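Local coordinates for NADH dehydrogenase, putative (Plasmodium falciparum, PDB 5JWC), which probably oxidises NADH and passes the electrons through its bound FAD to ubiquinone, as a single-polypeptide type II NADH dehydrogenase of the malaria parasite, at residues R165-D170 with Y290-W295; E202-F207 with I226-I231; P384-S389 with F411-N416; E370-K375 with W391-N396. All coordinates share one frame; numbering follows the deposited sequence.

Interaction 1 of 4, residues R165-D170 with Y290-W295; sequences RKKFLD and YGLLIW. With 4W0 (5-fluoro-3-methyl-2-{4-[4-(trifluoromethoxy)benzyl]phenyl}quinolin-4(1H)-one), chain L.
A helix laid against the parallel sheet of what is probably the second Rossmann-type, NADH-binding unit makes this contact, and the same helix turns its other flank to a bound quinolone inhibitor. Leu292, at the start of strand 292-295, reaches toward the helix with its two methyl groups divided between two consecutive residues. Its CD2 lies 3.8 Å from CB of Phe168, oblique to the phenyl ring, while CD1 lies 4.0 Å from CG of Lys167. The lysine chain and the leucine lie side by side, pointing opposite ways. Lys167 leaves the helix with CG trans to its backbone nitrogen (chi1 175°) and bends at chi2, which carries its aliphatic chain over the strand's beginning until CE stands 3.8 Å from the carbonyl oxygen of Gly291. The contact across the segments is thus largely apolar, built from methyls and methylenes.

On the inhibitor side, Arg165 stretches out fully from CG to NE. Its CD comes to 3.5 Å from C2 of 4W0, and the fused ring system lies over one guanidinium face, displaced toward the rim. Leu169 CD1 sits 3.5 Å above the centre of the opposite face, so the flat group is held between ligand and leucine. Arg165 NH2 also hydrogen-bonds to O of Pro518 and O of Ile520, which fixes the guanidinium's rotation, and Asn80 of the second subunit hydrogen-bonds the same inhibitor molecule. Deeper in the fold, Phe168 packs on Val191 of strand 190-194 and on Phe210 and Ile211 of helix 198-218, while Leu292 and Ile294 pair through their backbones with Ala192.

Interaction 2 of 4, residues E202-F207 with I226-I231; sequences EVTAEF and ISISII
Thr204 divides its two branches between two isoleucines of strand 227-231, the methyl going to one and the hydroxyl oxygen to the other. With chi1 at -59°, CG2 stands trans to the backbone nitrogen and meets CG2 of Ile228 at 3.8 Å, the two side chains lying alongside and pointing opposite ways. The same rotation places OG1 beside the helix backbone, where it hydrogen-bonds to the carbonyl oxygen of Gly200 one turn earlier. That bond satisfies the hydroxyl within the helix and lets its oxygen rest against hydrocarbon: CD1 of Ile230 is 3.7 Å from Thr204 OG1.

The two isoleucines adopt different rotamers. Ile230 sends CG1 trans to its backbone nitrogen (chi1 -178°) and continues extended, so that CB, CG1 and CD1 all pass close to the threonine oxygen. Ile228 instead has CG1 beside its backbone nitrogen, and its CD1 reaches the helix backbone between Thr204 and Phe207, 4.0 Å from C of Phe207 and 4.1 Å from CB of the same residue. The phenyl ring itself turns away from the strand, with CG1 of Val203 at its edge.

Helix and strand segments run nearly antiparallel, at 169° and 9.3 Å between axes, the packing expected where a Rossmann-type helix returns across its parallel sheet. On the same helix Glu206 touches a bound 4W0 molecule. Strand 227-232 lies between strands 190-194 and 259-262, Ile228 also touches Ala208 and Ile211, and beyond the helix Glu202 and Val203 pack on Pro70 of helix 69-74.

Interaction 3 of 4, residues P384-S389 with F411-N416; sequences PQLSIS and FEIDKN
Gln385 and Asp414 are joined by a hydrogen bond from the glutamine amide to the aspartate carboxylate, NE2 to OD1 at 2.9 Å with an N-H...O angle of 162°. The acceptor lies close to the plane of the amide, and OD1 is approached nearly in line with its C-O bond; the two flat groups are turned 62° apart. Gln385 reaches this place by a folded route: chi1 of 62° sets CG between its backbone nitrogen and carbonyl carbon, and a bend at chi2 swings the amide to the helix.

Beside this polar link, Ile413 offers its two branches. CG2 presses against the main chain, 3.2 Å from the carbonyl oxygen of Gln385, and CD1 meets CD2 of Leu386 at 3.8 Å, these side chains being nearly perpendicular. A water bridges the two backbones, hydrogen-bonded to O of Gln385 (3.1 Å) and O of Ile413 (2.9 Å).

Further out, His352 ND1 hydrogen-bonds to OD2 of Asp414 and the backbone N of Leu351 to OD1, while Gln385 NE2 has a second acceptor in Lys349 O. The carboxylate ties Leu351, His352 and the short 3-10 turn to helix 403-416, and Gln385 extends the link to Lys349. This junction belongs to the helical insertion domain, where Leu386 and Ile413 both pack on Leu372 of helix 369-374 and Leu386 also touches Leu379 of helix 376-380.

Interaction 4 of 4, residues E370-K375 with W391-N396; sequences EALKLK and WDYEKN
Lys373 lies over one face of the Tyr393 ring before reaching Glu394, joining helix 369-374 to the loop between helices 376-380 and 403-416 in the helical insertion domain. CB starts 3.6 Å from CD1 of Tyr393. CG follows over the same face, 3.8 Å from the ring centroid and 17° off the ring normal, a CH-pi contact displaced toward the rim. CD moves on to the ring's root, 3.8 Å from CB of Tyr393, and CE passes from the tyrosine to the glutamate. The tip, NZ, closes a salt bridge with OE2 of Glu394 at 2.6 Å, coming from the syn side but 29° out of the carboxylate plane. The chain is extended beyond CG, and with CG trans to the backbone nitrogen (chi1 -165°) it runs aslant over the ring; bent at chi2, Glu394 lies roughly perpendicular to the lysine chain and brings its carboxylate round to the ammonium.

The ring's opposite face carries CD1 of Trp391, 3.5 Å above its centre, and its edge is touched by CD2 of Leu372. Its hydroxyl hydrogen-bonds to the carbonyl oxygen of Leu386, fixing the ring at its far end. The lysine thus works in two ways: its methylenes shield an aromatic face, while its charge pairs with Glu394 at the surface. Glu370, its OE2 5.4 Å from OE2 of Glu394, probably raises the pKa of Glu394 slightly, an effect the lysine opposes.

In the fold
The four contacts form two pairs on different parts of the chain. Interactions 1 and 2 lie about 11 Å apart, centre to centre, and share the parallel five-stranded sheet of the pyridine nucleotide-disulphide oxidoreductase region; Phe168 and Phe207 join them edge-to-face, and both segments of interaction 2 fall between those of interaction 1 in sequence. Interactions 3 and 4 follow later, in the helical insertion domain, with centres about 10 Å apart and segments alternating along the chain; Tyr393 and Trp391 link them. Some 40 to 52 Å separates the centres of one pair from those of the other, consistent with the insertion domain having a packing core of its own, remote from the helices that touch the inhibitor beside the sheet.

Interaction 1 of 4, residues R165-D170 with Y290-W295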
# COMPACT_ATOMS: atom_id res chain seq x y z
N ARG A 165 -0.39 -11.33 2.76
CA ARG A 165 -0.38 -11.25 1.31
C ARG A 165 1.04 -11.17 0.77
O ARG A 165 1.41 -11.90 -0.16
CB ARG A 165 -1.19 -10.04 0.83
CG ARG A 165 -1.23 -9.89 -0.68
CD ARG A 165 -2.02 -8.66 -1.11
NE ARG A 165 -1.85 -8.41 -2.54
CZ ARG A 165 -0.86 -7.69 -3.06
NH1 ARG A 165 0.06 -7.14 -2.27
NH2 ARG A 165 -0.79 -7.53 -4.39
N LYS A 166 1.85 -10.27 1.34
CA LYS A 166 3.22 -10.10 0.86
C LYS A 166 4.06 -11.38 1.04
O LYS A 166 4.84 -11.75 0.16
CB LYS A 166 3.89 -8.91 1.55
CG LYS A 166 5.39 -8.79 1.20
CD LYS A 166 5.99 -7.47 1.66
CE LYS A 166 7.50 -7.37 1.31
NZ LYS A 166 7.88 -8.07 0.05
N LYS A 167 3.91 -12.06 2.19
CA LYS A 167 4.66 -13.27 2.45
C LYS A 167 4.32 -14.34 1.42
O LYS A 167 5.21 -14.97 0.86
CB LYS A 167 4.41 -13.80 3.87
CG LYS A 167 5.10 -15.17 4.14
CD LYS A 167 6.62 -15.04 4.17
CE LYS A 167 7.28 -16.33 4.66
NZ LYS A 167 8.75 -16.19 4.71
N PHE A 168 3.04 -14.53 1.15
CA PHE A 168 2.62 -15.50 0.16
C PHE A 168 3.22 -15.17 -1.22
O PHE A 168 3.71 -16.05 -1.92
CB PHE A 168 1.10 -15.57 0.08
CG PHE A 168 0.61 -16.56 -0.93
CD1 PHE A 168 0.81 -17.92 -0.72
CD2 PHE A 168 -0.03 -16.14 -2.09
CE1 PHE A 168 0.37 -18.85 -1.65
CE2 PHE A 168 -0.47 -17.07 -3.02
CZ PHE A 168 -0.27 -18.43 -2.80
N LEU A 169 3.19 -13.89 -1.59
CA LEU A 169 3.75 -13.48 -2.87
C LEU A 169 5.27 -13.71 -2.89
O LEU A 169 5.80 -14.11 -3.92
CB LEU A 169 3.41 -12.01 -3.17
CG LEU A 169 1.90 -11.78 -3.34
CD1 LEU A 169 1.53 -10.31 -3.58
CD2 LEU A 169 1.33 -12.67 -4.47
N ASP A 170 5.95 -13.44 -1.78
CA ASP A 170 7.40 -13.65 -1.71
C ASP A 170 7.75 -15.13 -1.92
O ASP A 170 8.76 -15.45 -2.54
CB ASP A 170 7.97 -13.21 -0.34
CG ASP A 170 8.05 -11.71 -0.17
OD1 ASP A 170 8.12 -11.27 1.00
OD2 ASP A 170 8.04 -10.98 -1.19
N TYR A 290 5.43 -26.38 6.69
CA TYR A 290 4.65 -25.23 6.23
C TYR A 290 5.55 -24.10 5.72
O TYR A 290 6.68 -23.97 6.17
CB TYR A 290 3.77 -24.70 7.35
CG TYR A 290 4.49 -23.87 8.38
CD1 TYR A 290 5.13 -24.46 9.46
CD2 TYR A 290 4.54 -22.48 8.27
CE1 TYR A 290 5.80 -23.69 10.40
CE2 TYR A 290 5.21 -21.71 9.20
CZ TYR A 290 5.83 -22.31 10.27
OH TYR A 290 6.48 -21.54 11.20
N GLY A 291 5.02 -23.27 4.83
CA GLY A 291 5.70 -22.06 4.41
C GLY A 291 5.08 -20.79 4.98
O GLY A 291 5.77 -19.80 5.23
N LEU A 292 3.77 -20.82 5.19
CA LEU A 292 3.05 -19.68 5.73
C LEU A 292 2.02 -20.18 6.72
O LEU A 292 1.15 -20.98 6.35
CB LEU A 292 2.39 -18.88 4.60
CG LEU A 292 1.34 -17.79 4.88
CD1 LEU A 292 1.87 -16.72 5.82
CD2 LEU A 292 0.86 -17.16 3.56
N LEU A 293 2.11 -19.72 7.97
CA LEU A 293 1.19 -20.13 9.02
C LEU A 293 0.35 -18.94 9.46
O LEU A 293 0.89 -17.94 9.93
CB LEU A 293 1.94 -20.71 10.22
CG LEU A 293 1.10 -21.19 11.42
CD1 LEU A 293 0.18 -22.33 11.02
CD2 LEU A 293 2.04 -21.62 12.55
N ILE A 294 -0.96 -19.06 9.32
CA ILE A 294 -1.86 -17.96 9.64
C ILE A 294 -2.68 -18.30 10.88
O ILE A 294 -3.37 -19.32 10.91
CB ILE A 294 -2.78 -17.65 8.44
CG1 ILE A 294 -1.94 -17.10 7.29
CG2 ILE A 294 -3.88 -16.64 8.82
CD1 ILE A 294 -2.58 -17.25 5.92
N TRP A 295 -2.59 -17.45 11.89
CA TRP A 295 -3.29 -17.68 13.15
C TRP A 295 -4.56 -16.83 13.20
O TRP A 295 -4.52 -15.63 13.47
CB TRP A 295 -2.37 -17.34 14.34
CG TRP A 295 -2.75 -18.01 15.62
CD1 TRP A 295 -3.49 -17.48 16.66
CD2 TRP A 295 -2.37 -19.33 16.03
NE1 TRP A 295 -3.60 -18.40 17.67
CE2 TRP A 295 -2.92 -19.54 17.32
CE3 TRP A 295 -1.63 -20.35 15.44
CZ2 TRP A 295 -2.74 -20.73 18.01
CZ3 TRP A 295 -1.44 -21.53 16.15
CH2 TRP A 295 -2.00 -21.71 17.41
C1 4W0 L . -4.48 -5.89 -1.22
C2 4W0 L . -3.19 -5.34 -1.16
C3 4W0 L . -2.78 -4.48 -2.21
C4 4W0 L . -3.62 -4.16 -3.29
C5 4W0 L . -4.90 -4.72 -3.33
C6 4W0 L . -5.33 -5.56 -2.30
O1 4W0 L . 9.23 -2.35 -2.14
C7 4W0 L . -3.16 -3.24 -4.39
C8 4W0 L . -1.83 -2.67 -4.33
C9 4W0 L . -0.97 -3.05 -3.18
C10 4W0 L . 0.39 -2.49 -2.93
C11 4W0 L . 0.40 -1.11 -2.77
C12 4W0 L . 1.57 -0.45 -2.51
C13 4W0 L . 2.72 -1.19 -2.37
C14 4W0 L . 2.73 -2.58 -2.48
C15 4W0 L . 1.54 -3.24 -2.76
O2 4W0 L . -3.87 -2.96 -5.34
N 4W0 L . -1.44 -3.91 -2.14
C16 4W0 L . 3.92 -0.36 -2.06
C17 4W0 L . 5.31 -0.93 -2.12
C18 4W0 L . 5.83 -1.42 -3.31
C19 4W0 L . 7.14 -1.89 -3.32
C20 4W0 L . 7.90 -1.87 -2.15
C21 4W0 L . 7.36 -1.36 -0.98
C22 4W0 L . 6.06 -0.89 -0.96
C23 4W0 L . -1.38 -1.74 -5.43
F1 4W0 L . -5.71 -4.43 -4.34
C24 4W0 L . 9.48 -3.74 -2.34
F2 4W0 L . 8.49 -4.44 -1.76
F3 4W0 L . 10.68 -4.11 -1.83
F4 4W0 L . 9.53 -4.00 -3.66

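Interaction 2 of 4, residues E202-F207 with I226-I231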
# COMPACT_ATOMS: atom_id res chain seq x y z
N GLU A 202 -12.70 -17.79 5.82
CA GLU A 202 -12.67 -16.82 4.72
C GLU A 202 -11.25 -16.58 4.17
O GLU A 202 -11.08 -16.43 2.96
CB GLU A 202 -13.30 -15.50 5.16
CG GLU A 202 -14.84 -15.68 5.34
CD GLU A 202 -15.58 -14.38 5.61
OE1 GLU A 202 -15.25 -13.71 6.61
OE2 GLU A 202 -16.48 -14.04 4.80
N VAL A 203 -10.26 -16.56 5.04
CA VAL A 203 -8.87 -16.44 4.58
C VAL A 203 -8.49 -17.63 3.71
O VAL A 203 -7.88 -17.46 2.66
CB VAL A 203 -7.88 -16.33 5.77
CG1 VAL A 203 -6.42 -16.48 5.29
CG2 VAL A 203 -8.12 -15.02 6.52
N THR A 204 -8.87 -18.83 4.14
CA THR A 204 -8.59 -20.04 3.38
C THR A 204 -9.27 -19.98 1.99
O THR A 204 -8.65 -20.28 0.98
CB THR A 204 -9.05 -21.31 4.16
OG1 THR A 204 -8.38 -21.37 5.43
CG2 THR A 204 -8.74 -22.59 3.39
N ALA A 205 -10.54 -19.60 1.96
CA ALA A 205 -11.31 -19.53 0.72
C ALA A 205 -10.70 -18.52 -0.27
O ALA A 205 -10.63 -18.77 -1.47
CB ALA A 205 -12.78 -19.15 1.03
N GLU A 206 -10.28 -17.37 0.25
CA GLU A 206 -9.71 -16.31 -0.58
C GLU A 206 -8.39 -16.73 -1.21
O GLU A 206 -8.17 -16.48 -2.39
CB GLU A 206 -9.52 -15.05 0.26
CG GLU A 206 -10.82 -14.28 0.49
CD GLU A 206 -11.34 -13.65 -0.79
OE1 GLU A 206 -12.55 -13.36 -0.87
OE2 GLU A 206 -10.53 -13.45 -1.73
N PHE A 207 -7.52 -17.35 -0.41
CA PHE A 207 -6.30 -17.93 -0.95
C PHE A 207 -6.58 -19.04 -1.96
O PHE A 207 -5.88 -19.12 -2.97
CB PHE A 207 -5.40 -18.44 0.17
CG PHE A 207 -4.48 -17.38 0.68
CD1 PHE A 207 -3.56 -16.78 -0.17
CD2 PHE A 207 -4.58 -16.92 1.99
CE1 PHE A 207 -2.71 -15.77 0.29
CE2 PHE A 207 -3.74 -15.93 2.45
CZ PHE A 207 -2.80 -15.35 1.61
N ILE A 226 1.45 -26.29 -4.64
CA ILE A 226 0.79 -25.46 -3.63
C ILE A 226 -0.30 -26.25 -2.90
O ILE A 226 -1.08 -26.95 -3.53
CB ILE A 226 0.16 -24.21 -4.27
CG1 ILE A 226 1.25 -23.39 -4.99
CG2 ILE A 226 -0.55 -23.37 -3.19
CD1 ILE A 226 0.71 -22.25 -5.80
N SER A 227 -0.34 -26.13 -1.58
CA SER A 227 -1.44 -26.71 -0.83
C SER A 227 -1.91 -25.78 0.27
O SER A 227 -1.18 -24.88 0.70
CB SER A 227 -1.02 -28.05 -0.21
OG SER A 227 0.17 -27.92 0.56
N ILE A 228 -3.14 -25.99 0.71
CA ILE A 228 -3.69 -25.27 1.84
C ILE A 228 -4.36 -26.23 2.80
O ILE A 228 -5.13 -27.10 2.38
CB ILE A 228 -4.77 -24.27 1.43
CG1 ILE A 228 -4.35 -23.41 0.25
CG2 ILE A 228 -5.15 -23.38 2.61
CD1 ILE A 228 -5.51 -22.51 -0.19
N SER A 229 -4.11 -26.03 4.10
CA SER A 229 -4.78 -26.79 5.13
C SER A 229 -5.45 -25.82 6.09
O SER A 229 -4.89 -24.78 6.38
CB SER A 229 -3.79 -27.68 5.90
OG SER A 229 -3.11 -28.56 5.02
N ILE A 230 -6.64 -26.16 6.57
CA ILE A 230 -7.25 -25.40 7.66
C ILE A 230 -7.40 -26.30 8.88
O ILE A 230 -7.80 -27.46 8.76
CB ILE A 230 -8.61 -24.76 7.24
CG1 ILE A 230 -9.20 -23.92 8.37
CG2 ILE A 230 -9.59 -25.80 6.74
CD1 ILE A 230 -10.44 -23.11 7.94
N ILE A 231 -7.04 -25.78 10.04
CA ILE A 231 -6.96 -26.59 11.25
C ILE A 231 -7.96 -26.08 12.28
O ILE A 231 -7.98 -24.88 12.60
CB ILE A 231 -5.55 -26.55 11.83
CG1 ILE A 231 -4.57 -27.22 10.86
CG2 ILE A 231 -5.50 -27.24 13.19
CD1 ILE A 231 -3.33 -26.42 10.63

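Interaction 3 of 4, residues P384-S389 with F411-N416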
# COMPACT_ATOMS: atom_id res chain seq x y z
N PRO A 384 -32.25 -6.41 30.95
CA PRO A 384 -32.16 -6.96 29.58
C PRO A 384 -32.30 -8.49 29.55
O PRO A 384 -32.68 -9.06 28.53
CB PRO A 384 -30.77 -6.53 29.10
CG PRO A 384 -29.98 -6.37 30.36
CD PRO A 384 -30.97 -5.83 31.39
N GLN A 385 -32.00 -9.15 30.67
CA GLN A 385 -32.07 -10.61 30.71
C GLN A 385 -33.51 -11.15 30.61
O GLN A 385 -33.71 -12.34 30.39
CB GLN A 385 -31.36 -11.14 31.97
CG GLN A 385 -31.94 -10.71 33.31
CD GLN A 385 -31.37 -9.40 33.81
OE1 GLN A 385 -31.34 -8.40 33.09
NE2 GLN A 385 -30.93 -9.39 35.06
N LEU A 386 -34.51 -10.28 30.71
CA LEU A 386 -35.91 -10.68 30.52
C LEU A 386 -36.34 -10.64 29.08
O LEU A 386 -37.48 -11.01 28.75
CB LEU A 386 -36.86 -9.77 31.33
CG LEU A 386 -36.87 -9.97 32.83
CD1 LEU A 386 -37.79 -8.94 33.49
CD2 LEU A 386 -37.35 -11.37 33.15
N SER A 387 -35.46 -10.15 28.22
CA SER A 387 -35.75 -10.06 26.80
C SER A 387 -36.08 -11.44 26.24
O SER A 387 -35.47 -12.45 26.63
CB SER A 387 -34.57 -9.46 26.04
OG SER A 387 -34.80 -9.47 24.64
N ILE A 388 -37.03 -11.50 25.31
CA ILE A 388 -37.35 -12.76 24.67
C ILE A 388 -36.16 -13.27 23.84
O ILE A 388 -36.09 -14.44 23.51
CB ILE A 388 -38.60 -12.64 23.77
CG1 ILE A 388 -38.41 -11.54 22.72
CG2 ILE A 388 -39.85 -12.35 24.60
CD1 ILE A 388 -39.51 -11.54 21.66
N SER A 389 -35.23 -12.37 23.52
CA SER A 389 -33.99 -12.76 22.85
C SER A 389 -32.98 -13.34 23.85
O SER A 389 -31.96 -13.88 23.44
CB SER A 389 -33.36 -11.57 22.10
OG SER A 389 -32.92 -10.55 23.00
N PHE A 411 -33.76 -15.76 39.70
CA PHE A 411 -32.35 -16.08 39.82
C PHE A 411 -31.87 -16.89 38.61
O PHE A 411 -30.74 -16.69 38.14
CB PHE A 411 -32.10 -16.84 41.12
CG PHE A 411 -30.65 -17.16 41.37
CD1 PHE A 411 -29.85 -16.31 42.10
CD2 PHE A 411 -30.09 -18.34 40.88
CE1 PHE A 411 -28.53 -16.60 42.34
CE2 PHE A 411 -28.77 -18.64 41.11
CZ PHE A 411 -27.98 -17.77 41.84
N GLU A 412 -32.70 -17.79 38.11
CA GLU A 412 -32.30 -18.59 36.95
C GLU A 412 -32.19 -17.72 35.71
O GLU A 412 -31.31 -17.93 34.87
CB GLU A 412 -33.28 -19.75 36.70
CG GLU A 412 -33.20 -20.88 37.74
CD GLU A 412 -31.78 -21.42 37.93
OE1 GLU A 412 -31.10 -21.69 36.91
OE2 GLU A 412 -31.33 -21.57 39.09
N ILE A 413 -33.08 -16.74 35.58
CA ILE A 413 -32.98 -15.80 34.46
C ILE A 413 -31.70 -14.96 34.55
O ILE A 413 -31.01 -14.77 33.53
CB ILE A 413 -34.22 -14.90 34.38
CG1 ILE A 413 -35.49 -15.78 34.34
CG2 ILE A 413 -34.16 -14.00 33.13
CD1 ILE A 413 -36.79 -14.99 34.31
N ASP A 414 -31.36 -14.48 35.75
CA ASP A 414 -30.12 -13.74 35.97
C ASP A 414 -28.93 -14.56 35.52
O ASP A 414 -28.06 -14.09 34.79
CB ASP A 414 -29.93 -13.37 37.44
CG ASP A 414 -30.89 -12.30 37.90
OD1 ASP A 414 -31.32 -11.48 37.08
OD2 ASP A 414 -31.23 -12.29 39.10
N LYS A 415 -28.90 -15.80 35.98
CA LYS A 415 -27.80 -16.71 35.73
C LYS A 415 -27.66 -17.04 34.24
O LYS A 415 -26.55 -17.21 33.74
CB LYS A 415 -28.03 -17.97 36.57
CG LYS A 415 -26.93 -18.98 36.60
CD LYS A 415 -27.27 -20.03 37.66
CE LYS A 415 -26.42 -21.28 37.53
NZ LYS A 415 -26.74 -22.01 36.28
N ASN A 416 -28.78 -17.09 33.53
CA ASN A 416 -28.81 -17.42 32.11
C ASN A 416 -28.34 -16.30 31.16
O ASN A 416 -28.00 -16.56 30.00
CB ASN A 416 -30.24 -17.83 31.74
CG ASN A 416 -30.38 -18.17 30.28
OD1 ASN A 416 -31.03 -17.44 29.52
ND2 ASN A 416 -29.78 -19.27 29.88
O HOH W 1 -31.62 -14.62 30.70

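Interaction 4 of 4, residues E370-K375 with W391-N396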
# COMPACT_ATOMS: atom_id res chain seq x y z
N GLU A 370 -46.01 -16.82 32.74
CA GLU A 370 -46.80 -16.10 31.75
C GLU A 370 -47.13 -14.69 32.23
O GLU A 370 -47.19 -13.76 31.43
CB GLU A 370 -48.08 -16.85 31.42
CG GLU A 370 -48.72 -16.38 30.13
CD GLU A 370 -47.79 -16.53 28.94
OE1 GLU A 370 -47.83 -15.65 28.05
OE2 GLU A 370 -47.01 -17.51 28.90
N ALA A 371 -47.34 -14.56 33.53
CA ALA A 371 -47.57 -13.25 34.13
C ALA A 371 -46.34 -12.37 33.94
O ALA A 371 -46.45 -11.21 33.55
CB ALA A 371 -47.92 -13.39 35.60
N LEU A 372 -45.16 -12.93 34.22
CA LEU A 372 -43.91 -12.21 34.02
C LEU A 372 -43.76 -11.81 32.55
O LEU A 372 -43.40 -10.67 32.25
CB LEU A 372 -42.72 -13.07 34.46
CG LEU A 372 -41.31 -12.49 34.33
CD1 LEU A 372 -41.15 -11.22 35.17
CD2 LEU A 372 -40.27 -13.54 34.71
N LYS A 373 -44.05 -12.73 31.64
CA LYS A 373 -43.89 -12.44 30.21
C LYS A 373 -44.85 -11.34 29.75
O LYS A 373 -44.58 -10.66 28.76
CB LYS A 373 -44.09 -13.70 29.37
CG LYS A 373 -43.59 -13.57 27.95
CD LYS A 373 -44.08 -14.70 27.06
CE LYS A 373 -43.56 -14.52 25.64
NZ LYS A 373 -44.10 -15.56 24.70
N LEU A 374 -45.95 -11.17 30.47
CA LEU A 374 -46.91 -10.13 30.13
C LEU A 374 -46.38 -8.72 30.45
O LEU A 374 -46.78 -7.76 29.82
CB LEU A 374 -48.24 -10.37 30.84
CG LEU A 374 -49.16 -11.38 30.13
CD1 LEU A 374 -50.39 -11.72 30.96
CD2 LEU A 374 -49.57 -10.83 28.78
N LYS A 375 -45.46 -8.61 31.41
CA LYS A 375 -44.86 -7.31 31.74
C LYS A 375 -43.45 -7.20 31.16
O LYS A 375 -42.65 -6.33 31.55
CB LYS A 375 -44.81 -7.09 33.26
CG LYS A 375 -46.18 -7.01 33.93
CD LYS A 375 -47.01 -5.89 33.33
CE LYS A 375 -48.42 -5.88 33.90
NZ LYS A 375 -49.32 -6.78 33.12
N TRP A 391 -34.13 -14.90 27.12
CA TRP A 391 -34.78 -15.92 27.95
C TRP A 391 -35.87 -16.59 27.13
O TRP A 391 -36.74 -15.93 26.57
CB TRP A 391 -35.37 -15.30 29.22
CG TRP A 391 -36.06 -16.29 30.14
CD1 TRP A 391 -37.40 -16.40 30.37
CD2 TRP A 391 -35.44 -17.29 30.96
NE1 TRP A 391 -37.65 -17.40 31.28
CE2 TRP A 391 -36.45 -17.96 31.65
CE3 TRP A 391 -34.11 -17.67 31.17
CZ2 TRP A 391 -36.20 -19.00 32.54
CZ3 TRP A 391 -33.85 -18.71 32.05
CH2 TRP A 391 -34.90 -19.36 32.73
N ASP A 392 -35.80 -17.92 27.06
CA ASP A 392 -36.82 -18.67 26.34
C ASP A 392 -38.01 -18.93 27.26
O ASP A 392 -37.99 -19.88 28.05
CB ASP A 392 -36.24 -19.99 25.83
CG ASP A 392 -37.11 -20.65 24.77
OD1 ASP A 392 -38.31 -20.29 24.64
OD2 ASP A 392 -36.59 -21.53 24.05
N TYR A 393 -39.04 -18.11 27.16
CA TYR A 393 -40.23 -18.25 28.01
C TYR A 393 -41.01 -19.53 27.74
O TYR A 393 -41.56 -20.13 28.67
CB TYR A 393 -41.14 -17.04 27.85
CG TYR A 393 -40.61 -15.78 28.50
CD1 TYR A 393 -40.98 -15.44 29.80
CD2 TYR A 393 -39.72 -14.95 27.83
CE1 TYR A 393 -40.50 -14.29 30.40
CE2 TYR A 393 -39.23 -13.80 28.42
CZ TYR A 393 -39.63 -13.47 29.71
OH TYR A 393 -39.14 -12.34 30.31
N GLU A 394 -41.08 -19.97 26.49
CA GLU A 394 -41.84 -21.18 26.15
C GLU A 394 -41.17 -22.45 26.67
O GLU A 394 -41.85 -23.37 27.11
CB GLU A 394 -42.09 -21.29 24.64
CG GLU A 394 -43.13 -20.30 24.10
CD GLU A 394 -42.72 -18.84 24.21
OE1 GLU A 394 -41.74 -18.43 23.54
OE2 GLU A 394 -43.37 -18.09 24.98
N LYS A 395 -39.84 -22.52 26.65
CA LYS A 395 -39.16 -23.71 27.14
C LYS A 395 -38.94 -23.69 28.65
O LYS A 395 -38.42 -24.65 29.22
CB LYS A 395 -37.83 -23.90 26.41
CG LYS A 395 -38.03 -24.20 24.93
CD LYS A 395 -36.75 -24.70 24.27
CE LYS A 395 -36.96 -24.91 22.78
NZ LYS A 395 -35.77 -25.54 22.17
N ASN A 396 -39.31 -22.59 29.31
CA ASN A 396 -39.17 -22.49 30.76
C ASN A 396 -40.48 -22.05 31.39
O ASN A 396 -40.49 -21.24 32.33
CB ASN A 396 -38.06 -21.50 31.14
CG ASN A 396 -36.69 -21.94 30.70
OD1 ASN A 396 -36.01 -22.72 31.38
ND2 ASN A 396 -36.25 -21.44 29.55